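Local coordinates for protein putative diguanylate cyclase (GGDEF) with PAS/PAC domain (PDB 3LIF) that probably makes cyclic di-GMP from two GTP molecules, the part described here being its extracellular PDC-fold sensor domain, at residues H22-H27 / S155-T160; A147-E152 / R177-W182. All coordinates share one frame; numbering follows the deposited sequence.

In the fold
Both contacts use helix 151-158, which follows strand 141-149 of one antiparallel five-stranded sheet and leads into strand 168-173 of the second, so it lies at the junction of the two halves of this PDC-fold sensor domain. Interaction 1 packs the later part of that helix on the long helix 5-47; interaction 2 sets its start, with the end of strand 141-149, against edge strand 178-182. Their centres are about 12 Å apart. Y158 bridges them, its CE2 lying 4.0 Å from I180 CG2 and its CB 3.8 Å from W182 CB, and S155 also touches I180. Both contacts are packing within the sensor domain.

Interaction 1. Residues H22-H27 / S155-T160; sequences HSLAEH and STFYKT
H27 and F157 form an aromatic pair in which the imidazole lies on one face of the phenyl ring. It is an offset stack: the ring centroids are 3.8 Å apart and the planes are tilted by only 14°. The slide puts F157 CD2 over the centre of the imidazole, while H27 CD2 sits toward the rim of the phenyl. Each ring is thrown out toward the other helix by a CG anti to the backbone N (chi1 178° in H27, 179° in F157), and the two meet from opposite directions. F161 makes an edge-to-face contact with F157.

Beside the stack the packing is aliphatic. L24 CD2 comes within 3.8 Å of Y158 CE1 and also leans on F157. This is where the long N-terminal helix of the double PDC sensor lies along the second domain: L24 and Y158 both reach on to I169 of its sheet.

The polar link runs through one water. It donates to L24 O (3.0 Å) and is hydrogen-bonded to H27 ND1 as well, at 2.7 Å. Its third partner is Y158 OH at 2.9 Å, and it reaches the tyrosine in the plane of its ring. Replacing H27 with an alanine would probably leave F157 without its stacking partner and this water with one fewer anchor. Within segment 155-160, F157 O accepts from both T160 OG1 (2.8 Å) and T160 N.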
loop_
_atom_site.group_PDB
_atom_site.type_symbol
_atom_site.label_atom_id
_atom_site.label_comp_id
_atom_site.label_asym_id
_atom_site.label_seq_id
_atom_site.Cartn_x
_atom_site.Cartn_y
_atom_site.Cartn_z
ATOM N N HIS A 22 -6.238 15.122 1.695
ATOM C CA HIS A 22 -7.462 14.446 2.056
ATOM C C HIS A 22 -7.981 13.534 0.934
ATOM O O HIS A 22 -8.363 12.391 1.157
ATOM C CB HIS A 22 -8.492 15.465 2.431
ATOM C CG HIS A 22 -9.718 14.876 3.034
ATOM N ND1 HIS A 22 -9.958 14.891 4.399
ATOM C CD2 HIS A 22 -10.794 14.273 2.460
ATOM C CE1 HIS A 22 -11.119 14.304 4.637
ATOM N NE2 HIS A 22 -11.640 13.911 3.482
ATOM N N SER A 23 -7.972 14.003 -0.295
ATOM C CA SER A 23 -8.375 13.116 -1.372
ATOM C C SER A 23 -7.469 11.897 -1.526
ATOM O O SER A 23 -7.942 10.794 -1.710
ATOM C CB SER A 23 -8.359 13.871 -2.682
ATOM O OG SER A 23 -9.425 14.753 -2.688
ATOM N N LEU A 24 -6.155 12.117 -1.513
ATOM C CA LEU A 24 -5.197 11.033 -1.619
ATOM C C LEU A 24 -5.416 10.008 -0.475
ATOM O O LEU A 24 -5.373 8.833 -0.712
ATOM C CB LEU A 24 -3.766 11.588 -1.671
ATOM C CG LEU A 24 -3.432 12.513 -2.859
ATOM C CD1 LEU A 24 -2.053 13.172 -2.767
ATOM C CD2 LEU A 24 -3.510 11.818 -4.182
ATOM N N ALA A 25 -5.682 10.459 0.743
ATOM C CA ALA A 25 -5.844 9.550 1.870
ATOM C C ALA A 25 -7.077 8.654 1.654
ATOM O O ALA A 25 -7.063 7.445 1.906
ATOM C CB ALA A 25 -5.981 10.324 3.139
ATOM N N GLU A 26 -8.144 9.251 1.154
ATOM C CA GLU A 26 -9.341 8.476 0.877
ATOM C C GLU A 26 -9.177 7.514 -0.240
ATOM O O GLU A 26 -9.677 6.399 -0.209
ATOM C CB GLU A 26 -10.509 9.376 0.550
ATOM C CG GLU A 26 -10.989 10.054 1.775
ATOM C CD GLU A 26 -12.367 10.560 1.555
ATOM O OE1 GLU A 26 -13.282 10.115 2.304
ATOM O OE2 GLU A 26 -12.547 11.375 0.592
ATOM N N HIS A 27 -8.528 7.960 -1.273
ATOM C CA HIS A 27 -8.247 7.026 -2.318
ATOM C C HIS A 27 -7.541 5.771 -1.737
ATOM O O HIS A 27 -7.814 4.632 -2.183
ATOM C CB HIS A 27 -7.358 7.695 -3.297
ATOM C CG HIS A 27 -6.960 6.819 -4.405
ATOM N ND1 HIS A 27 -5.764 6.139 -4.416
ATOM C CD2 HIS A 27 -7.563 6.551 -5.583
ATOM C CE1 HIS A 27 -5.647 5.482 -5.552
ATOM N NE2 HIS A 27 -6.722 5.717 -6.282
ATOM N N SER A 155 0.721 4.897 -8.679
ATOM C CA SER A 155 1.504 5.910 -9.332
ATOM C C SER A 155 0.729 6.497 -10.510
ATOM O O SER A 155 0.872 7.648 -10.862
ATOM C CB SER A 155 2.863 5.358 -9.770
ATOM O OG SER A 155 2.722 4.114 -10.401
ATOM N N THR A 156 -0.127 5.708 -11.125
ATOM C CA THR A 156 -0.850 6.150 -12.296
ATOM C C THR A 156 -1.907 7.149 -11.898
ATOM O O THR A 156 -2.119 8.126 -12.558
ATOM C CB THR A 156 -1.458 4.910 -12.920
ATOM O OG1 THR A 156 -0.410 4.288 -13.662
ATOM C CG2 THR A 156 -2.713 5.178 -13.795
ATOM N N PHE A 157 -2.580 6.882 -10.808
ATOM C CA PHE A 157 -3.477 7.836 -10.256
ATOM C C PHE A 157 -2.669 9.084 -9.885
ATOM O O PHE A 157 -3.153 10.212 -10.077
ATOM C CB PHE A 157 -4.080 7.245 -8.987
ATOM C CG PHE A 157 -5.036 8.154 -8.287
ATOM C CD1 PHE A 157 -6.085 8.750 -8.978
ATOM C CD2 PHE A 157 -4.915 8.406 -6.936
ATOM C CE1 PHE A 157 -6.989 9.595 -8.314
ATOM C CE2 PHE A 157 -5.799 9.247 -6.271
ATOM C CZ PHE A 157 -6.839 9.838 -6.962
ATOM N N TYR A 158 -1.441 8.900 -9.366
ATOM C CA TYR A 158 -0.777 10.037 -8.744
ATOM C C TYR A 158 -0.336 10.989 -9.819
ATOM O O TYR A 158 -0.344 12.210 -9.626
ATOM C CB TYR A 158 0.391 9.693 -7.805
ATOM C CG TYR A 158 -0.017 9.006 -6.533
ATOM C CD1 TYR A 158 -1.312 9.145 -6.023
ATOM C CD2 TYR A 158 0.874 8.192 -5.854
ATOM C CE1 TYR A 158 -1.707 8.485 -4.861
ATOM C CE2 TYR A 158 0.510 7.527 -4.691
ATOM C CZ TYR A 158 -0.779 7.672 -4.199
ATOM O OH TYR A 158 -1.129 7.018 -3.038
ATOM N N LYS A 159 -0.003 10.446 -10.979
ATOM C CA LYS A 159 0.396 11.333 -12.047
ATOM C C LYS A 159 -0.745 12.160 -12.677
ATOM O O LYS A 159 -0.477 13.080 -13.429
ATOM C CB LYS A 159 1.227 10.608 -13.090
ATOM C CG LYS A 159 0.453 9.833 -14.068
ATOM C CD LYS A 159 1.447 9.165 -15.019
ATOM C CE LYS A 159 1.955 10.175 -16.060
ATOM N NZ LYS A 159 2.888 9.448 -16.936
ATOM N N THR A 160 -1.998 11.882 -12.336
ATOM C CA THR A 160 -3.052 12.714 -12.856
ATOM C C THR A 160 -3.107 14.110 -12.201
ATOM O O THR A 160 -4.100 14.815 -12.354
ATOM C CB THR A 160 -4.462 12.098 -12.645
ATOM O OG1 THR A 160 -4.809 12.173 -11.260
ATOM C CG2 THR A 160 -4.548 10.679 -13.137
HETATM O O HOH W 1 -3.962 7.112 -2.657
#

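Interaction 2. Residues A147-E152 / R177-W182; sequences ATIESE and RLLIQW
No flat side chain takes part where S151 and I149 meet L179 and I180, so there is no ring face or edge to stack on; the one planar group touched is the L179 peptide, whose O lies 4.5 Å from S151 CB. Everything else is aliphatic and fairly loose. I149 reaches across with the end of its longer branch, CD1 standing 4.5 Å from L179 CD2, methyl to methyl. S151 meets I180 at the root of the side chains, CB to CB at 4.5 Å, and its CA and that of I180 are the nearest pair of the two backbones, 6.5 Å apart.

L179 and I180 are neighbours in sequence, yet both turn toward segment 147-152. A classic beta bulge makes this possible: the pair sits opposite L171 of strand 168-173, and L179 has helix-like backbone angles (-89°/-45°) within the strand.

The bulged strand is an outermost strand of the second sheet within this chain, and it faces the passage from strand 141-149 into helix 151-158. F154 of that helix packs on both I149 and I180, Y158 further along touches I180 and W182, and L179 also touches F128 of strand 126-135 in the first sheet.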
loop_
_atom_site.group_PDB
_atom_site.type_symbol
_atom_site.label_atom_id
_atom_site.label_comp_id
_atom_site.label_asym_id
_atom_site.label_seq_id
_atom_site.Cartn_x
_atom_site.Cartn_y
_atom_site.Cartn_z
ATOM N N ALA A 147 -2.243 -11.178 -1.360
ATOM C CA ALA A 147 -2.253 -10.647 -2.713
ATOM C C ALA A 147 -1.269 -9.501 -2.798
ATOM O O ALA A 147 -1.008 -8.792 -1.789
ATOM C CB ALA A 147 -3.626 -10.211 -3.112
ATOM N N THR A 148 -0.686 -9.349 -3.977
ATOM C CA THR A 148 0.335 -8.343 -4.162
ATOM C C THR A 148 -0.270 -6.996 -4.528
ATOM O O THR A 148 -1.091 -6.892 -5.455
ATOM C CB THR A 148 1.237 -8.710 -5.328
ATOM O OG1 THR A 148 1.818 -9.973 -5.051
ATOM C CG2 THR A 148 2.311 -7.686 -5.460
ATOM N N ILE A 149 0.134 -5.958 -3.816
ATOM C CA ILE A 149 -0.425 -4.658 -4.123
ATOM C C ILE A 149 0.145 -4.213 -5.441
ATOM O O ILE A 149 1.347 -4.239 -5.579
ATOM C CB ILE A 149 -0.081 -3.672 -3.034
ATOM C CG1 ILE A 149 -0.998 -3.951 -1.853
ATOM C CG2 ILE A 149 -0.254 -2.220 -3.534
ATOM C CD1 ILE A 149 -0.414 -3.438 -0.550
ATOM N N GLU A 150 -0.687 -3.819 -6.407
ATOM C CA GLU A 150 -0.145 -3.319 -7.693
ATOM C C GLU A 150 0.321 -1.850 -7.538
ATOM O O GLU A 150 -0.498 -0.892 -7.521
ATOM C CB GLU A 150 -1.190 -3.386 -8.801
ATOM C CG GLU A 150 -0.689 -2.828 -10.111
ATOM C CD GLU A 150 0.010 -3.913 -10.930
ATOM O OE1 GLU A 150 -0.658 -4.893 -11.366
ATOM O OE2 GLU A 150 1.229 -3.796 -11.169
ATOM N N SER A 151 1.607 -1.623 -7.404
ATOM C CA SER A 151 1.970 -0.257 -7.090
ATOM C C SER A 151 1.680 0.735 -8.247
ATOM O O SER A 151 1.350 1.903 -7.997
ATOM C CB SER A 151 3.393 -0.167 -6.559
ATOM O OG SER A 151 4.295 -0.609 -7.563
ATOM N N GLU A 152 1.744 0.255 -9.485
ATOM C CA GLU A 152 1.395 1.042 -10.677
ATOM C C GLU A 152 -0.042 1.623 -10.582
ATOM O O GLU A 152 -0.352 2.723 -11.060
ATOM C CB GLU A 152 1.572 0.187 -11.926
ATOM C CG GLU A 152 1.302 0.863 -13.260
ATOM C CD GLU A 152 1.871 0.033 -14.428
ATOM O OE1 GLU A 152 2.969 -0.572 -14.271
ATOM O OE2 GLU A 152 1.217 -0.040 -15.502
ATOM N N ARG A 177 8.123 3.010 6.064
ATOM C CA ARG A 177 8.464 2.287 4.880
ATOM C C ARG A 177 7.736 2.979 3.753
ATOM O O ARG A 177 6.535 3.344 3.902
ATOM C CB ARG A 177 7.986 0.876 4.999
ATOM C CG ARG A 177 8.946 -0.041 5.734
ATOM C CD ARG A 177 8.289 -1.378 5.915
ATOM N NE ARG A 177 7.205 -1.294 6.883
ATOM C CZ ARG A 177 6.295 -2.246 7.056
ATOM N NH1 ARG A 177 6.285 -3.361 6.299
ATOM N NH2 ARG A 177 5.395 -2.091 8.006
ATOM N N LEU A 178 8.453 3.176 2.641
ATOM C CA LEU A 178 7.895 3.784 1.449
ATOM C C LEU A 178 7.259 2.725 0.530
ATOM O O LEU A 178 7.937 1.827 0.082
ATOM C CB LEU A 178 9.002 4.563 0.706
ATOM C CG LEU A 178 8.624 5.035 -0.732
ATOM C CD1 LEU A 178 7.584 6.123 -0.733
ATOM C CD2 LEU A 178 9.796 5.488 -1.524
ATOM N N LEU A 179 5.970 2.812 0.244
ATOM C CA LEU A 179 5.327 1.870 -0.717
ATOM C C LEU A 179 5.394 2.371 -2.153
ATOM O O LEU A 179 5.650 1.638 -3.119
ATOM C CB LEU A 179 3.848 1.679 -0.405
ATOM C CG LEU A 179 3.541 0.669 0.685
ATOM C CD1 LEU A 179 3.738 1.363 2.037
ATOM C CD2 LEU A 179 2.108 0.083 0.506
ATOM N N ILE A 180 5.090 3.635 -2.325
ATOM C CA ILE A 180 5.287 4.149 -3.643
ATOM C C ILE A 180 5.512 5.626 -3.610
ATOM O O ILE A 180 5.044 6.340 -2.702
ATOM C CB ILE A 180 4.159 3.801 -4.603
ATOM C CG1 ILE A 180 4.543 4.353 -5.996
ATOM C CG2 ILE A 180 2.842 4.275 -4.110
ATOM C CD1 ILE A 180 6.024 3.721 -6.590
ATOM N N GLN A 181 6.285 6.077 -4.576
ATOM C CA GLN A 181 6.513 7.485 -4.698
ATOM C C GLN A 181 6.462 7.976 -6.162
ATOM O O GLN A 181 6.996 7.360 -7.088
ATOM C CB GLN A 181 7.750 7.860 -3.862
ATOM C CG GLN A 181 8.837 8.625 -4.561
ATOM C CD GLN A 181 8.401 10.001 -4.967
ATOM O OE1 GLN A 181 7.550 10.614 -4.333
ATOM N NE2 GLN A 181 8.951 10.470 -6.044
ATOM N N TRP A 182 5.702 9.036 -6.368
ATOM C CA TRP A 182 5.635 9.648 -7.669
ATOM C C TRP A 182 6.370 11.032 -7.651
ATOM O O TRP A 182 6.151 11.849 -6.735
ATOM C CB TRP A 182 4.167 9.726 -8.136
ATOM C CG TRP A 182 4.024 10.554 -9.372
ATOM C CD1 TRP A 182 3.589 11.859 -9.452
ATOM C CD2 TRP A 182 4.387 10.176 -10.701
ATOM N NE1 TRP A 182 3.632 12.295 -10.752
ATOM C CE2 TRP A 182 4.121 11.286 -11.540
ATOM C CE3 TRP A 182 4.900 9.002 -11.272
ATOM C CZ2 TRP A 182 4.355 11.258 -12.928
ATOM C CZ3 TRP A 182 5.155 8.975 -12.681
ATOM C CH2 TRP A 182 4.873 10.095 -13.479
#